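Local coordinates for protein TRAP dicarboxylate transporter-DctP subunit (Desulfovibrio salexigens, PDB 4N6D) that probably captures an organic acid in the periplasm and delivers it to the membrane components of a TRAP transporter, at residues A[77-80]-A[81-85]; A[125-128]-A[129-133]; A[268-271]-A[272-275]; A[295-298]-A[299-302]. One frame throughout, in Å; residues are numbered along the deposited sequence.

Interaction 1 of 4, residues A[77-80]-A[81-85]; sequences KNTL and RGVMQ. With I3C (5-amino-2,4,6-triiodobenzene-1,3-dicarboxylic acid), chain C.
Gly82 N reaches back to Asn78 O at 2.8 Å, the shortest polar bond between 77-80 and 81-85. It meets the oxygen from above the carbonyl plane, with a bent N-H...O angle of 137°, as the chain winds into helix 79-85. Val83 N to Thr79 O and Met84 N to Leu80 O are the straighter bonds that follow. Met84 CG also lies 3.0 Å from Leu80 O, a tight approach that comes with CG standing beside the backbone N of its own residue.

Arg81 starts from the same turn but works outward: CG lies anti to the backbone N (chi1 -165°), and the bend at chi2 carries the guanidinium along the helix surface to the carboxylate of the iodinated compound I3C. NH2 gives O12 of I3C an almost linear bond of 2.6 Å, while NH1 gives I3C O11 a longer one of 3.2 Å; the carboxylate thus sits at the edge of the guanidinium, near its plane. Gln85 CG lies over one guanidinium face, and Met84 CE touches I3C I2 at 3.9 Å. Arg138 completes this site.

Thr79 OG1 and Asn78 OD1 are both tied to Gly75. Leu80 and Val83 rest on Phe139 of strand 139-146 and Ile238 of strand 234-240, so the short helix lies against the five-stranded sheet.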
# COMPACT_ATOMS: atom_id res chain seq x y z
N LYS A 77 14.67 2.18 9.37
CA LYS A 77 15.83 3.07 9.21
C LYS A 77 16.94 2.47 8.36
O LYS A 77 17.82 3.19 7.90
CB LYS A 77 16.41 3.41 10.57
CG LYS A 77 17.09 2.24 11.23
CD LYS A 77 17.69 2.59 12.57
CE LYS A 77 18.39 1.38 13.16
NZ LYS A 77 18.59 1.48 14.63
N ASN A 78 16.93 1.17 8.16
CA ASN A 78 18.11 0.55 7.56
C ASN A 78 17.83 -0.65 6.65
O ASN A 78 18.73 -1.43 6.36
CB ASN A 78 19.10 0.16 8.65
CG ASN A 78 18.51 -0.83 9.63
OD1 ASN A 78 17.39 -1.27 9.49
ND2 ASN A 78 19.30 -1.18 10.65
N THR A 79 16.60 -0.79 6.16
CA THR A 79 16.30 -1.89 5.26
C THR A 79 16.98 -1.71 3.91
O THR A 79 17.59 -2.64 3.39
CB THR A 79 14.78 -2.07 5.09
OG1 THR A 79 14.25 -2.67 6.28
CG2 THR A 79 14.48 -3.00 3.92
N LEU A 80 16.90 -0.52 3.32
CA LEU A 80 17.55 -0.30 2.01
C LEU A 80 19.04 -0.50 2.07
O LEU A 80 19.64 -1.28 1.30
CB LEU A 80 17.28 1.10 1.48
CG LEU A 80 15.98 1.29 0.74
CD1 LEU A 80 15.80 2.76 0.41
CD2 LEU A 80 15.96 0.46 -0.55
N ARG A 81 19.70 0.19 2.99
CA ARG A 81 21.14 0.06 3.08
C ARG A 81 21.53 -1.34 3.55
O ARG A 81 22.50 -1.94 3.08
CB ARG A 81 21.71 1.09 4.05
CG ARG A 81 23.19 1.24 3.92
CD ARG A 81 23.57 1.86 2.57
NE ARG A 81 25.03 1.87 2.44
CZ ARG A 81 25.70 1.55 1.35
NH1 ARG A 81 25.06 1.21 0.24
NH2 ARG A 81 27.02 1.58 1.37
N GLY A 82 20.75 -1.87 4.48
CA GLY A 82 21.02 -3.19 5.01
C GLY A 82 20.96 -4.29 3.97
O GLY A 82 21.78 -5.21 3.96
N VAL A 83 19.97 -4.24 3.10
CA VAL A 83 19.92 -5.23 2.04
C VAL A 83 21.07 -5.01 1.03
O VAL A 83 21.71 -5.96 0.58
CB VAL A 83 18.54 -5.22 1.35
CG1 VAL A 83 18.57 -6.08 0.10
CG2 VAL A 83 17.47 -5.72 2.31
N MET A 84 21.37 -3.74 0.73
CA MET A 84 22.44 -3.43 -0.22
C MET A 84 23.76 -3.98 0.29
O MET A 84 24.59 -4.45 -0.49
CB MET A 84 22.55 -1.92 -0.41
CG MET A 84 21.39 -1.31 -1.16
SD MET A 84 21.46 0.48 -1.30
CE MET A 84 23.02 0.52 -2.03
N GLN A 85 23.94 -3.92 1.60
CA GLN A 85 25.17 -4.37 2.25
C GLN A 85 25.19 -5.87 2.54
O GLN A 85 26.23 -6.41 2.90
CB GLN A 85 25.41 -3.58 3.54
CG GLN A 85 25.75 -2.13 3.27
CD GLN A 85 26.03 -1.32 4.52
OE1 GLN A 85 25.26 -1.35 5.48
NE2 GLN A 85 27.14 -0.59 4.51
I3 I3C C . 30.84 -0.19 -7.19
I2 I3C C . 26.33 1.82 -3.65
I1 I3C C . 30.59 -1.75 -1.42
O8 I3C C . 32.72 -0.93 -4.30
O9 I3C C . 31.55 -2.77 -4.61
C10 I3C C . 27.98 0.09 -1.58
N13 I3C C . 28.13 1.40 -6.31
C1 I3C C . 30.37 -0.75 -4.27
C6 I3C C . 29.84 -0.06 -5.34
C5 I3C C . 28.69 0.69 -5.21
C4 I3C C . 28.09 0.73 -3.97
C3 I3C C . 28.62 0.04 -2.90
C2 I3C C . 29.77 -0.69 -3.04
C7 I3C C . 31.62 -1.53 -4.40
O11 I3C C . 27.13 -0.77 -1.23
O12 I3C C . 28.33 1.01 -0.80
O HOH W 1 18.73 2.45 4.68

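Interaction 2 of 4, residues A[125-128]-A[129-133]; sequences WDLY and TKYQP
Thr129 grips the carbonyl oxygen of Trp125 twice: its N at 2.9 Å and its OG1 at 3.0 Å from Trp125 O, approaching from opposite faces of the carbonyl plane. With chi1 at -66°, OG1 lies beside its own backbone N and folds back along the helix, which also places it over one face of the indole, offset toward the rim and 3.5 Å from Trp125 NE1. Lys130 continues the turn through its N to Asp126 O, then runs out extended to a salt bridge with Asp328. Asp126 itself turns elsewhere, to Lys335, Arg260 and Tyr336. Tyr131 N bonds Leu127 O, and the edge of the Tyr131 ring comes near the same oxygen; beside it, Leu127 CD1 packs on Tyr131 CE1 at 3.6 Å, while the phenol hydroxyl bonds Asp328. Gln132 closes the helix: its N bonds Tyr128 O at 2.8 Å, and its phi then turns positive (42°). Pro133 follows, its CD meeting Tyr128 CD1 at 3.7 Å, with the two side chains at about a right angle and the proline oblique to the ring.

This is the C-terminal end of helix 117-131, where Leu127 and Tyr131 meet helix 322-337 and Trp125 and Tyr128 meet strand 139-146. Because the hydroxyl hydrogen of Thr129 is spent on Trp125 O, that hydrogen is not directed at the indole face over which OG1 lies; and because proline has no N-H, Pro133 cannot add an amide bond to prolong the helix, and its contact with Tyr128 is apolar.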
# COMPACT_ATOMS: atom_id res chain seq x y z
N TRP A 125 3.01 -3.94 -10.07
CA TRP A 125 3.95 -4.94 -10.58
C TRP A 125 4.10 -4.78 -12.10
O TRP A 125 5.22 -4.82 -12.64
CB TRP A 125 3.47 -6.35 -10.22
CG TRP A 125 4.35 -7.38 -10.82
CD1 TRP A 125 4.05 -8.18 -11.89
CD2 TRP A 125 5.69 -7.70 -10.45
NE1 TRP A 125 5.13 -8.98 -12.20
CE2 TRP A 125 6.14 -8.72 -11.31
CE3 TRP A 125 6.55 -7.22 -9.45
CZ2 TRP A 125 7.42 -9.26 -11.22
CZ3 TRP A 125 7.82 -7.78 -9.35
CH2 TRP A 125 8.23 -8.78 -10.22
N ASP A 126 2.97 -4.62 -12.80
CA ASP A 126 3.03 -4.43 -14.24
C ASP A 126 3.79 -3.15 -14.63
O ASP A 126 4.54 -3.14 -15.61
CB ASP A 126 1.63 -4.36 -14.88
CG ASP A 126 0.98 -5.71 -15.03
OD1 ASP A 126 1.63 -6.75 -14.80
OD2 ASP A 126 -0.20 -5.72 -15.47
N LEU A 127 3.58 -2.07 -13.88
CA LEU A 127 4.26 -0.84 -14.20
C LEU A 127 5.76 -1.02 -14.01
O LEU A 127 6.55 -0.58 -14.86
CB LEU A 127 3.74 0.34 -13.35
CG LEU A 127 4.32 1.68 -13.78
CD1 LEU A 127 3.60 2.21 -15.04
CD2 LEU A 127 4.28 2.71 -12.65
N TYR A 128 6.15 -1.65 -12.91
CA TYR A 128 7.56 -1.93 -12.65
C TYR A 128 8.15 -2.78 -13.77
O TYR A 128 9.23 -2.48 -14.27
CB TYR A 128 7.76 -2.61 -11.29
CG TYR A 128 9.12 -3.27 -11.24
CD1 TYR A 128 10.26 -2.51 -11.07
CD2 TYR A 128 9.25 -4.63 -11.48
CE1 TYR A 128 11.50 -3.09 -11.08
CE2 TYR A 128 10.49 -5.21 -11.50
CZ TYR A 128 11.59 -4.44 -11.30
OH TYR A 128 12.83 -5.04 -11.32
N THR A 129 7.45 -3.83 -14.16
CA THR A 129 7.97 -4.74 -15.16
C THR A 129 8.15 -4.04 -16.51
O THR A 129 9.09 -4.33 -17.27
CB THR A 129 7.04 -5.95 -15.33
OG1 THR A 129 7.05 -6.70 -14.11
CG2 THR A 129 7.51 -6.81 -16.49
N LYS A 130 7.25 -3.11 -16.80
CA LYS A 130 7.31 -2.37 -18.05
C LYS A 130 8.47 -1.37 -18.09
O LYS A 130 9.16 -1.24 -19.10
CB LYS A 130 5.99 -1.64 -18.30
CG LYS A 130 6.01 -0.81 -19.57
CD LYS A 130 4.71 -0.09 -19.82
CE LYS A 130 4.74 0.56 -21.20
NZ LYS A 130 3.42 1.08 -21.59
N TYR A 131 8.66 -0.65 -16.99
CA TYR A 131 9.58 0.47 -16.97
C TYR A 131 10.98 0.12 -16.48
O TYR A 131 11.92 0.84 -16.83
CB TYR A 131 9.02 1.63 -16.13
CG TYR A 131 8.04 2.50 -16.89
CD1 TYR A 131 6.70 2.14 -17.00
CD2 TYR A 131 8.46 3.65 -17.54
CE1 TYR A 131 5.79 2.93 -17.74
CE2 TYR A 131 7.57 4.44 -18.25
CZ TYR A 131 6.24 4.08 -18.35
OH TYR A 131 5.37 4.85 -19.09
N GLN A 132 11.10 -0.95 -15.70
CA GLN A 132 12.40 -1.34 -15.13
C GLN A 132 13.16 -0.12 -14.62
O GLN A 132 14.28 0.13 -15.02
CB GLN A 132 13.23 -2.08 -16.18
CG GLN A 132 12.59 -3.37 -16.66
CD GLN A 132 12.60 -4.45 -15.61
OE1 GLN A 132 11.55 -4.89 -15.15
NE2 GLN A 132 13.78 -4.86 -15.21
N PRO A 133 12.54 0.65 -13.71
CA PRO A 133 13.18 1.92 -13.38
C PRO A 133 14.51 1.76 -12.63
O PRO A 133 14.72 0.84 -11.82
CB PRO A 133 12.14 2.62 -12.50
CG PRO A 133 11.36 1.53 -11.94
CD PRO A 133 11.27 0.48 -13.00

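Interaction 3 of 4, residues A[268-271]-A[272-275]; sequences KYMD and EHVK
Met270 forms the tight side of this two-turn segment, its CE touching both His273 CD2 at 3.7 Å and Val274 CG2 at 3.8 Å. The methyl meets the imidazole at its edge, near the ring plane; the bends at chi2 (68°) and chi3 of Met270 curl the chain back to reach it. Next to it, Tyr269 and His273 lie side by side and point the same way, their planes only 13° apart but slid so far that the rings barely overlap, with centroids 5.6 Å apart. The phenol oxygen stands over the rim of one imidazole face, Tyr269 OH being 3.8 Å from His273 ND1. His273 NE2 is hydrogen-bonded to Asp215, and Tyr269 also meets the nearly parallel ring of Trp265.

All this belongs to helix 249-285, the long helix that is a hallmark of TRAP solute-binding proteins, here with regular bonds such as His273 N to Tyr269 O at 2.8 Å. On its packed side Phe43 of helix 43-58 touches both Tyr269 and Met270. Asp271 accepts from Ser117 N and Thr118 OG1, where a carboxylate would probably be favoured by the N-terminal end of helix 117-131.

The outer side is much looser. Lys268 and Glu272 meet mainly through the backbone, Glu272 N to Lys268 O at 3.0 Å, while their charged ends lead away to Glu264 and Arg276 respectively; Lys275 extends outward into an exposed position.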
# COMPACT_ATOMS: atom_id res chain seq x y z
N LYS A 268 -4.97 -9.93 -2.95
CA LYS A 268 -6.18 -10.68 -2.64
C LYS A 268 -6.32 -10.93 -1.16
O LYS A 268 -7.43 -10.87 -0.61
CB LYS A 268 -6.23 -11.97 -3.44
CG LYS A 268 -6.56 -11.67 -4.90
CD LYS A 268 -6.76 -12.88 -5.75
CE LYS A 268 -7.27 -12.46 -7.13
NZ LYS A 268 -7.31 -13.59 -8.11
N TYR A 269 -5.20 -11.24 -0.50
CA TYR A 269 -5.20 -11.45 0.94
C TYR A 269 -5.68 -10.19 1.65
O TYR A 269 -6.54 -10.24 2.55
CB TYR A 269 -3.80 -11.83 1.45
CG TYR A 269 -3.74 -11.68 2.94
CD1 TYR A 269 -4.23 -12.67 3.78
CD2 TYR A 269 -3.26 -10.51 3.50
CE1 TYR A 269 -4.22 -12.51 5.15
CE2 TYR A 269 -3.25 -10.34 4.88
CZ TYR A 269 -3.74 -11.34 5.70
OH TYR A 269 -3.71 -11.15 7.07
N MET A 270 -5.14 -9.05 1.25
CA MET A 270 -5.46 -7.78 1.87
C MET A 270 -6.92 -7.40 1.64
O MET A 270 -7.60 -6.99 2.57
CB MET A 270 -4.53 -6.70 1.31
CG MET A 270 -4.68 -5.35 1.97
SD MET A 270 -4.09 -5.41 3.69
CE MET A 270 -5.63 -5.10 4.53
N ASP A 271 -7.41 -7.53 0.41
CA ASP A 271 -8.83 -7.26 0.16
C ASP A 271 -9.75 -8.17 0.96
O ASP A 271 -10.79 -7.74 1.44
CB ASP A 271 -9.15 -7.35 -1.34
CG ASP A 271 -8.56 -6.18 -2.12
OD1 ASP A 271 -8.45 -5.08 -1.52
OD2 ASP A 271 -8.26 -6.35 -3.32
N GLU A 272 -9.39 -9.44 1.11
CA GLU A 272 -10.22 -10.34 1.92
C GLU A 272 -10.14 -9.98 3.40
O GLU A 272 -11.12 -10.07 4.13
CB GLU A 272 -9.80 -11.78 1.66
CG GLU A 272 -10.56 -12.83 2.49
CD GLU A 272 -12.05 -12.91 2.18
OE1 GLU A 272 -12.47 -12.54 1.05
OE2 GLU A 272 -12.80 -13.35 3.08
N HIS A 273 -8.96 -9.55 3.83
CA HIS A 273 -8.75 -9.12 5.21
C HIS A 273 -9.58 -7.88 5.52
O HIS A 273 -10.15 -7.76 6.62
CB HIS A 273 -7.25 -8.87 5.42
CG HIS A 273 -6.89 -8.55 6.83
ND1 HIS A 273 -7.02 -9.45 7.86
CD2 HIS A 273 -6.39 -7.41 7.38
CE1 HIS A 273 -6.63 -8.89 8.98
NE2 HIS A 273 -6.25 -7.65 8.72
N VAL A 274 -9.68 -6.95 4.56
CA VAL A 274 -10.59 -5.82 4.69
C VAL A 274 -12.02 -6.29 4.76
O VAL A 274 -12.79 -5.83 5.61
CB VAL A 274 -10.41 -4.79 3.54
CG1 VAL A 274 -11.57 -3.84 3.45
CG2 VAL A 274 -9.15 -4.02 3.78
N LYS A 275 -12.40 -7.21 3.88
CA LYS A 275 -13.77 -7.70 3.87
C LYS A 275 -14.13 -8.30 5.24
O LYS A 275 -15.21 -8.03 5.79
CB LYS A 275 -13.97 -8.71 2.75
CG LYS A 275 -15.38 -9.20 2.60
CD LYS A 275 -15.57 -10.02 1.32
CE LYS A 275 -17.03 -10.46 1.16
NZ LYS A 275 -17.20 -11.39 0.02

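Interaction 4 of 4, residues A[295-298]-A[299-302]; sequences ADMQ and AIKD
The backbone of 295-302 is regular alpha-helix, with four successive bonds from residue i+4 to residue i, such as Ile300 N to Asp296 O at 2.9 Å. The side chain of Gln298 adds a second link one turn long: its NE2 donates to Asp302 OD1 at 2.8 Å, with an N-H...O angle of 144°. Gln298 reaches there because its CG stands anti to the backbone N (chi1 -176°) and the chain then bends at chi2, swinging the amide forward along the helix. The acceptor lies close to the amide plane, whereas the donor comes from above the carboxylate plane, the two planes being 50° apart. Asp302 OD1 is also 3.3 Å from Gln298 O, an acceptor facing an acceptor; the amide N-H probably offsets part of this repulsion. Lys301 passes obliquely by the other branch of the amide, its CD 4.0 Å from Gln298 OE1.

These are the opening turns of helix 294-317, near the start of which Ser293 OG is bonded to Asp296 N. Asp296 OD2 accepts from Leu161 N and so ties this end of the helix to the loop bearing Leu161.

On the flank turned toward that loop, Ile300 CG1 comes to 3.3 Å from Asp296 O. Its CD1 comes within 4.3 Å of Met297 SD, a slack apolar contact. Ala299 and Ile300 both touch Leu161, and Ile300 extends to Leu182, whereas Gln298, Lys301 and Asp302 occupy the exposed flank.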
# COMPACT_ATOMS: atom_id res chain seq x y z
N ALA A 295 -20.49 14.34 -7.51
CA ALA A 295 -20.02 15.71 -7.58
C ALA A 295 -18.96 15.97 -6.52
O ALA A 295 -17.96 16.64 -6.79
CB ALA A 295 -21.17 16.68 -7.44
N ASP A 296 -19.15 15.44 -5.32
CA ASP A 296 -18.16 15.61 -4.26
C ASP A 296 -16.86 14.88 -4.62
O ASP A 296 -15.76 15.39 -4.37
CB ASP A 296 -18.71 15.09 -2.92
CG ASP A 296 -19.60 16.09 -2.20
OD1 ASP A 296 -19.79 17.22 -2.71
OD2 ASP A 296 -20.11 15.76 -1.10
N MET A 297 -16.98 13.70 -5.22
CA MET A 297 -15.77 12.96 -5.61
C MET A 297 -14.97 13.73 -6.66
O MET A 297 -13.75 13.73 -6.65
CB MET A 297 -16.12 11.55 -6.10
CG MET A 297 -16.70 10.63 -5.02
SD MET A 297 -15.48 10.22 -3.74
CE MET A 297 -14.57 8.92 -4.58
N GLN A 298 -15.66 14.40 -7.58
CA GLN A 298 -14.96 15.20 -8.58
C GLN A 298 -14.31 16.43 -7.94
O GLN A 298 -13.24 16.83 -8.34
CB GLN A 298 -15.91 15.64 -9.68
CG GLN A 298 -15.23 16.39 -10.83
CD GLN A 298 -14.12 15.59 -11.49
OE1 GLN A 298 -14.31 14.43 -11.84
NE2 GLN A 298 -12.95 16.19 -11.62
N ALA A 299 -14.98 17.03 -6.96
CA ALA A 299 -14.38 18.16 -6.26
C ALA A 299 -13.10 17.72 -5.55
O ALA A 299 -12.09 18.44 -5.57
CB ALA A 299 -15.35 18.78 -5.27
N ILE A 300 -13.12 16.54 -4.94
CA ILE A 300 -11.92 16.01 -4.30
C ILE A 300 -10.79 15.87 -5.31
O ILE A 300 -9.67 16.25 -5.02
CB ILE A 300 -12.18 14.67 -3.61
CG1 ILE A 300 -13.09 14.89 -2.41
CG2 ILE A 300 -10.84 14.04 -3.16
CD1 ILE A 300 -13.63 13.60 -1.81
N LYS A 301 -11.09 15.35 -6.50
CA LYS A 301 -10.07 15.24 -7.55
C LYS A 301 -9.49 16.60 -7.93
O LYS A 301 -8.27 16.77 -8.05
CB LYS A 301 -10.65 14.64 -8.83
CG LYS A 301 -10.91 13.15 -8.82
CD LYS A 301 -11.06 12.62 -10.25
CE LYS A 301 -9.83 12.96 -11.12
NZ LYS A 301 -9.84 12.41 -12.52
N ASP A 302 -10.36 17.57 -8.13
CA ASP A 302 -9.95 18.89 -8.55
C ASP A 302 -9.06 19.52 -7.50
O ASP A 302 -8.08 20.19 -7.82
CB ASP A 302 -11.16 19.79 -8.80
CG ASP A 302 -12.02 19.32 -9.95
OD1 ASP A 302 -11.58 18.44 -10.72
OD2 ASP A 302 -13.16 19.84 -10.09

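Overall arrangement
All four are local contacts along a helix, interactions 1 and 2 including residues just beyond a helix end, and they are set apart in space: the nearest atoms of any two are at least about 11 Å apart. Interactions 1 and 2 are partly buried and share a support, since both helices pack on strand 139-146; interaction 1 alone meets the bound I3C. Interactions 3 and 4 are surface contacts, and interactions 1 and 4 lie on opposite sides of the chain's centre, their centres about 40 Å apart. Helix 249-285 of interaction 3 touches helix 117-131 of interaction 2. Aromatic packing marks 2 and 3, ligand-directed charge marks 1, and an amide-carboxylate bond on the exposed side marks 4.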